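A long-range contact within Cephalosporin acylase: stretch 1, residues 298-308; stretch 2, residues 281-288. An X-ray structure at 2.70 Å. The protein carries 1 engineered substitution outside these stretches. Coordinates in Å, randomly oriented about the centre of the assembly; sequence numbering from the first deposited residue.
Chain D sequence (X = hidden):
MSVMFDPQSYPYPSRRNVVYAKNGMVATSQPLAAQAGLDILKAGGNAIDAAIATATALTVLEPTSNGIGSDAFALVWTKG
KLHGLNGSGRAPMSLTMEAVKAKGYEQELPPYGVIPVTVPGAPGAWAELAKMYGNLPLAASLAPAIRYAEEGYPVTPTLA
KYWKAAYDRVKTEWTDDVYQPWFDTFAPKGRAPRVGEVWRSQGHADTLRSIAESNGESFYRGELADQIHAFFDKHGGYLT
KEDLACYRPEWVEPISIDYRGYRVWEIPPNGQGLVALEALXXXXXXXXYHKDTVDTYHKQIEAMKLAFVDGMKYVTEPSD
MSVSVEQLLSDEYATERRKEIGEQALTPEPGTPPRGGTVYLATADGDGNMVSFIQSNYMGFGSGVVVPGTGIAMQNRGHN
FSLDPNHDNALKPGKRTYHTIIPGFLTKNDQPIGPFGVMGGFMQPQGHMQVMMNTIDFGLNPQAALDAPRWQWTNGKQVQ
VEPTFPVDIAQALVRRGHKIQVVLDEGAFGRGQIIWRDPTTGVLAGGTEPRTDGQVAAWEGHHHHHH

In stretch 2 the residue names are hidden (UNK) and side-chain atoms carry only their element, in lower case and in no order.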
# COMPACT_ATOMS: atom_id res chain seq x y z
N HIS D 298 -9.15 18.02 -9.47
CA HIS D 298 -9.71 18.59 -10.69
C HIS D 298 -9.58 20.10 -10.73
O HIS D 298 -9.01 20.66 -11.67
CB HIS D 298 -11.18 18.19 -10.87
CG HIS D 298 -11.79 18.70 -12.14
ND1 HIS D 298 -11.40 18.26 -13.39
CD2 HIS D 298 -12.80 19.58 -12.35
CE1 HIS D 298 -12.12 18.86 -14.31
NE2 HIS D 298 -12.98 19.67 -13.71
N LYS D 299 -10.10 20.76 -9.69
CA LYS D 299 -10.02 22.22 -9.60
C LYS D 299 -8.56 22.71 -9.58
O LYS D 299 -8.23 23.66 -10.30
CB LYS D 299 -10.81 22.73 -8.39
CG LYS D 299 -12.32 22.56 -8.54
CD LYS D 299 -13.02 22.67 -7.18
CE LYS D 299 -14.52 22.56 -7.32
NZ LYS D 299 -15.15 22.52 -5.97
N GLN D 300 -7.70 22.04 -8.80
CA GLN D 300 -6.26 22.32 -8.83
C GLN D 300 -5.78 22.35 -10.26
O GLN D 300 -5.37 23.40 -10.75
CB GLN D 300 -5.46 21.26 -8.06
CG GLN D 300 -5.49 21.37 -6.55
CD GLN D 300 -4.57 20.37 -5.86
OE1 GLN D 300 -4.62 19.18 -6.15
NE2 GLN D 300 -3.74 20.84 -4.94
N ILE D 301 -5.86 21.19 -10.93
CA ILE D 301 -5.35 20.98 -12.30
C ILE D 301 -5.96 21.95 -13.33
O ILE D 301 -5.24 22.51 -14.17
CB ILE D 301 -5.53 19.49 -12.76
CG1 ILE D 301 -4.67 18.56 -11.92
CG2 ILE D 301 -5.16 19.29 -14.22
CD1 ILE D 301 -5.14 17.11 -11.91
N GLU D 302 -7.26 22.18 -13.25
CA GLU D 302 -7.91 23.12 -14.17
C GLU D 302 -7.45 24.56 -14.02
O GLU D 302 -7.13 25.21 -15.01
CB GLU D 302 -9.43 23.02 -14.07
CG GLU D 302 -9.99 21.67 -14.48
CD GLU D 302 -9.86 21.37 -15.97
OE1 GLU D 302 -8.74 21.06 -16.45
OE2 GLU D 302 -10.89 21.43 -16.66
N ALA D 303 -7.40 25.04 -12.77
CA ALA D 303 -6.93 26.39 -12.44
C ALA D 303 -5.50 26.60 -12.90
O ALA D 303 -5.16 27.62 -13.52
CB ALA D 303 -7.06 26.66 -10.94
N MET D 304 -4.65 25.63 -12.59
CA MET D 304 -3.26 25.67 -13.00
C MET D 304 -3.17 25.82 -14.51
O MET D 304 -2.44 26.67 -15.00
CB MET D 304 -2.50 24.43 -12.53
CG MET D 304 -1.02 24.39 -12.91
SD MET D 304 -0.14 25.95 -12.64
CE MET D 304 -0.19 26.09 -10.85
N LYS D 305 -3.95 25.02 -15.22
CA LYS D 305 -3.94 25.02 -16.67
C LYS D 305 -4.22 26.40 -17.24
O LYS D 305 -3.45 26.89 -18.06
CB LYS D 305 -4.93 24.00 -17.23
CG LYS D 305 -4.32 22.61 -17.38
CD LYS D 305 -5.38 21.53 -17.33
CE LYS D 305 -6.19 21.46 -18.61
NZ LYS D 305 -7.34 20.51 -18.48
N LEU D 306 -5.28 27.05 -16.77
CA LEU D 306 -5.65 28.37 -17.29
C LEU D 306 -4.58 29.42 -17.04
O LEU D 306 -4.23 30.19 -17.94
CB LEU D 306 -6.99 28.82 -16.71
CG LEU D 306 -8.18 27.89 -17.01
CD1 LEU D 306 -9.27 28.03 -15.95
CD2 LEU D 306 -8.72 28.11 -18.44
N ALA D 307 -4.05 29.41 -15.83
CA ALA D 307 -3.00 30.33 -15.42
C ALA D 307 -1.71 30.14 -16.20
O ALA D 307 -1.01 31.11 -16.50
CB ALA D 307 -2.74 30.17 -13.92
N PHE D 308 -1.38 28.89 -16.52
CA PHE D 308 -0.10 28.60 -17.14
C PHE D 308 -0.04 29.08 -18.59
O PHE D 308 1.00 29.56 -19.04
CB PHE D 308 0.24 27.11 -17.05
CG PHE D 308 1.68 26.83 -16.71
CD1 PHE D 308 2.71 27.40 -17.45
CD2 PHE D 308 2.00 25.99 -15.65
CE1 PHE D 308 4.05 27.14 -17.14
CE2 PHE D 308 3.34 25.72 -15.33
CZ PHE D 308 4.36 26.30 -16.07
N UNK D 281 -5.31 32.18 -7.32
CA UNK D 281 -6.36 33.19 -7.34
C UNK D 281 -7.64 32.69 -8.01
O UNK D 281 -8.74 33.04 -7.59
c UNK D 281 -5.84 34.45 -8.04
o UNK D 281 -6.49 35.76 -6.14
n UNK D 281 -6.48 36.77 -8.17
c UNK D 281 -6.31 35.71 -7.37
N UNK D 282 -7.48 31.88 -9.05
CA UNK D 282 -8.60 31.18 -9.67
C UNK D 282 -9.19 30.17 -8.68
O UNK D 282 -10.40 30.15 -8.44
c UNK D 282 -8.16 30.47 -10.97
c UNK D 282 -7.73 31.49 -12.03
c UNK D 282 -6.89 30.92 -13.16
c UNK D 282 -9.29 29.66 -11.54
N UNK D 283 -8.34 29.35 -8.08
CA UNK D 283 -8.79 28.26 -7.23
C UNK D 283 -9.38 28.75 -5.89
O UNK D 283 -10.18 28.07 -5.26
c UNK D 283 -6.96 27.33 -5.68
c UNK D 283 -7.66 27.19 -7.04
c UNK D 283 -8.22 25.81 -7.20
N UNK D 284 -8.98 29.96 -5.49
CA UNK D 284 -9.45 30.68 -4.29
C UNK D 284 -10.97 30.73 -4.12
O UNK D 284 -11.47 30.73 -3.00
c UNK D 284 -8.94 32.11 -4.39
c UNK D 284 -7.79 33.99 -3.35
c UNK D 284 -8.81 32.88 -3.12
n UNK D 284 -8.35 36.18 -2.30
c UNK D 284 -8.41 35.36 -3.56
N UNK D 285 -11.69 30.80 -5.24
CA UNK D 285 -13.15 30.92 -5.22
C UNK D 285 -13.91 29.64 -4.91
O UNK D 285 -15.10 29.68 -4.64
N UNK D 286 -13.22 28.51 -4.97
CA UNK D 286 -13.79 27.24 -4.54
C UNK D 286 -13.40 26.94 -3.10
O UNK D 286 -12.34 27.34 -2.63
c UNK D 286 -13.28 26.09 -5.41
c UNK D 286 -13.89 26.57 -9.65
c UNK D 286 -12.41 26.25 -7.76
c UNK D 286 -14.78 26.44 -7.41
c UNK D 286 -13.50 26.29 -6.88
c UNK D 286 -12.60 26.40 -9.14
c UNK D 286 -14.98 26.59 -8.78
N UNK D 287 -14.27 26.22 -2.40
CA UNK D 287 -13.93 25.64 -1.10
C UNK D 287 -13.45 24.21 -1.35
O UNK D 287 -13.68 23.65 -2.43
o UNK D 287 -14.94 29.25 0.43
c UNK D 287 -15.79 27.06 0.06
c UNK D 287 -15.13 25.68 -0.15
o UNK D 287 -14.12 27.64 1.67
c UNK D 287 -14.88 28.05 0.77
N UNK D 288 -12.78 23.60 -0.37
CA UNK D 288 -12.22 22.25 -0.55
C UNK D 288 -12.51 21.29 0.61
O UNK D 288 -13.19 20.27 0.44
c UNK D 288 -9.94 24.31 -2.14
c UNK D 288 -10.72 22.32 -0.85
c UNK D 288 -9.87 24.29 -4.55
c UNK D 288 -9.67 24.95 -3.35
c UNK D 288 -10.34 23.00 -4.54
c UNK D 288 -10.60 22.36 -3.34
c UNK D 288 -10.41 23.01 -2.13

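Stretch 1 is helical throughout, and the side chains of Lys299, Ala303, Leu306 and Ala307 have CA-to-CB bonds directed toward stretch 2, so the hidden positions can be read against that surface.

Position 281 has four side-chain atoms, two carbons, of which the second carries one oxygen and one nitrogen. A terminal carbon bearing O and N is a carboxamide, and with a single carbon before it the residue is Asn281. Its side chain takes no part in the contact: at its nearest approach, Asn281 CB is 7.9 Å from Ala307 CB.

Position 282 has four carbons, forked at the first, with one arm two carbons long. Its CB points toward the helix. The end of the long arm lies 3.7 Å from Ala303 O, 4.1 Å from Leu306 CB and 4.3 Å from Ala307 CB, while the one-carbon arm lies 3.8 Å from Ala303 CB. A fork at CB with unequal arms identifies Ile282; the long arm ends in CD1 and the short arm is CG2. With chi1 at m and chi2 at t, CD1 reaches the helix between Ala303 and Ala307.

Position 283 has three carbons, one carrying the other two. The CB of 283 is 4.0 Å from Ala303 CB, and one of the two arms lies 3.8 Å from Lys299 O. Two equal arms on CB make this Val283, and the arm near Lys299 is CG2. The chi1 of 102° falls between wells.

Position 284 shows four carbons in a row ending in nitrogen, an unbranched amine chain that is out of reach of stretch 1: Lys284.

Position 285 has no side-chain atoms, which defines Gly285. It lies within a type I turn running from Val283 to position 286, closed by the backbone hydrogen bond from the N of 286 to Val283 O at 3.1 Å.

Position 286 has one carbon followed by a ring of six carbons and no oxygen. Lys299 CD sits over one face of the ring, 4.0 Å from its centroid and 26° off the normal, a CH-pi geometry. The residue is Phe286.

Position 287 has three carbons, the third carrying two oxygens. Its CB points away and its side chain is poorly ordered; what approaches stretch 1 is the backbone, with O of 287 4.0 Å from Lys299 NZ, and no hydrogen bond joins them. A carboxylate two carbons beyond CA's neighbour CB makes this Glu287.

Position 288 again has one carbon and a six-carbon ring without oxygen. Its CB points sideways, but the ring comes nearer, one ring carbon lying 3.8 Å from Lys299 CD in an oblique approach. This is Phe288.

The contact buries 383 Å² and contains no hydrogen bond or salt bridge between the stretches, so it rests on packing. Ala303 CA lies 5.8 Å from Ile282 CA, and Ala303 CB touches both Ile282 CG2 at 3.8 Å and Val283 CB at 4.0 Å. From the end of the turn onward, Phe286 and Phe288 lie along the extended aliphatic chain of Lys299, with Lys299 CD 3.7 Å from Phe286 CG and 3.8 Å from Phe288 CE1.

Stretch 2 (281-288) NIVKGFEF
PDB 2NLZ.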